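Local structure of probable succinyl-CoA:3-ketoacid coenzyme A transferase subunit B (3CDK) at residues B[12-15]-B[16-19]. The protein probably transfers coenzyme A from succinyl-CoA to a 3-oxo acid, giving a 3-oxoacyl-CoA and succinate. Numbering follows the deposited sequence.
Sequences VKRA and VQEI
An i to i+4 salt bridge between Arg14 and Glu18 joins the last turn of helix 5-16 to the type I beta turn Val16-Ile19, which starts the connection to strand 24-27 in the core sheet of the CoA-transferase fold. The Arg14 chain leaves with CG anti to the backbone N (chi1 -178°) and bends at chi2, carrying its guanidinium along the helix toward the turn. Arg14 NH2 donates an almost straight bond to Glu18 OE2 (2.6 Å), which lies close to the guanidinium plane and is met on its anti side, somewhat out of the carboxylate plane. The guanidinium and carboxylate planes are 16° apart. Gln17 OE1 lies over one guanidinium face, 3.9 Å from Arg14 NE, while the rest of the amide, its plane 11° from the guanidinium, runs beside Arg14 CD; this is packing rather than a hydrogen bond. Both charges, buried in the fold, have further partners: Arg14 NH1 pairs with Glu192, while Glu18 reaches Arg141 through OE1 and Arg173 through OE2. A leucine in place of Arg14 would probably leave Glu192 without this cationic mate and Glu18 dependent on Arg141 and Arg173, with Gln17 OE1 no longer lying over a flat cation. Along the backbone the bonding shortens from i+4 to i+3: Val16 N binds Val12 O at 3.1 Å, whereas Glu18 N binds Ala15 O at 2.7 Å, and Ile19 N closes the turn on Val16 O at 3.0 Å. Ala15, Val16 and Ile19 pack on Val35. Val16 CG2, placed beside its own backbone N, rests 3.4 Å from Val12 O.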
loop_
_atom_site.group_PDB
_atom_site.type_symbol
_atom_site.label_atom_id
_atom_site.label_comp_id
_atom_site.label_asym_id
_atom_site.label_seq_id
_atom_site.Cartn_x
_atom_site.Cartn_y
_atom_site.Cartn_z
ATOM N N VAL B 12 28.607 -6.484 -20.437
ATOM C CA VAL B 12 27.185 -6.579 -20.782
ATOM C C VAL B 12 26.786 -7.986 -21.269
ATOM O O VAL B 12 25.790 -8.569 -20.816
ATOM C CB VAL B 12 26.800 -5.486 -21.814
ATOM C CG1 VAL B 12 25.457 -5.760 -22.463
ATOM C CG2 VAL B 12 26.787 -4.122 -21.139
ATOM N N LYS B 13 27.596 -8.540 -22.158
ATOM C CA LYS B 13 27.274 -9.831 -22.742
ATOM C C LYS B 13 27.248 -10.931 -21.668
ATOM O O LYS B 13 26.413 -11.847 -21.715
ATOM C CB LYS B 13 28.243 -10.172 -23.876
ATOM C CG LYS B 13 27.564 -10.713 -25.152
ATOM C CD LYS B 13 26.488 -11.808 -24.883
ATOM C CE LYS B 13 25.651 -12.137 -26.142
ATOM N NZ LYS B 13 24.257 -12.636 -25.835
ATOM N N ARG B 14 28.141 -10.831 -20.691
ATOM C CA ARG B 14 28.163 -11.798 -19.619
ATOM C C ARG B 14 26.936 -11.676 -18.714
ATOM O O ARG B 14 26.386 -12.691 -18.266
ATOM C CB ARG B 14 29.445 -11.660 -18.813
ATOM C CG ARG B 14 29.581 -12.672 -17.668
ATOM C CD ARG B 14 29.345 -14.151 -18.080
ATOM N NE ARG B 14 29.415 -14.999 -16.894
ATOM C CZ ARG B 14 28.471 -15.057 -15.952
ATOM N NH1 ARG B 14 28.646 -15.845 -14.905
ATOM N NH2 ARG B 14 27.350 -14.329 -16.040
ATOM N N ALA B 15 26.513 -10.441 -18.456
ATOM C CA ALA B 15 25.340 -10.184 -17.618
ATOM C C ALA B 15 24.058 -10.792 -18.210
ATOM O O ALA B 15 23.301 -11.429 -17.487
ATOM C CB ALA B 15 25.175 -8.666 -17.353
ATOM N N VAL B 16 23.837 -10.618 -19.521
ATOM C CA VAL B 16 22.650 -11.171 -20.200
ATOM C C VAL B 16 22.329 -12.624 -19.764
ATOM O O VAL B 16 21.174 -12.994 -19.547
ATOM C CB VAL B 16 22.794 -11.133 -21.745
ATOM C CG1 VAL B 16 21.600 -11.773 -22.395
ATOM C CG2 VAL B 16 22.906 -9.738 -22.225
ATOM N N GLN B 17 23.375 -13.429 -19.644
ATOM C CA GLN B 17 23.277 -14.803 -19.175
ATOM C C GLN B 17 22.644 -14.989 -17.798
ATOM O O GLN B 17 22.403 -16.116 -17.387
ATOM C CB GLN B 17 24.668 -15.421 -19.152
ATOM C CG GLN B 17 25.458 -15.218 -20.428
ATOM C CD GLN B 17 26.805 -15.888 -20.361
ATOM O OE1 GLN B 17 27.039 -16.758 -19.510
ATOM N NE2 GLN B 17 27.711 -15.488 -21.250
ATOM N N GLU B 18 22.387 -13.902 -17.080
ATOM C CA GLU B 18 21.772 -14.032 -15.771
ATOM C C GLU B 18 20.239 -14.080 -15.867
ATOM O O GLU B 18 19.551 -14.566 -14.947
ATOM C CB GLU B 18 22.244 -12.932 -14.820
ATOM C CG GLU B 18 23.767 -12.824 -14.637
ATOM C CD GLU B 18 24.396 -13.987 -13.870
ATOM O OE1 GLU B 18 23.991 -14.238 -12.718
ATOM O OE2 GLU B 18 25.325 -14.639 -14.412
ATOM N N ILE B 19 19.719 -13.634 -16.981
ATOM C CA ILE B 19 18.293 -13.646 -17.190
ATOM C C ILE B 19 17.802 -15.025 -17.647
ATOM O O ILE B 19 18.075 -15.456 -18.750
ATOM C CB ILE B 19 17.982 -12.548 -18.190
ATOM C CG1 ILE B 19 18.218 -11.197 -17.509
ATOM C CG2 ILE B 19 16.569 -12.631 -18.643
ATOM C CD1 ILE B 19 18.935 -10.275 -18.349
#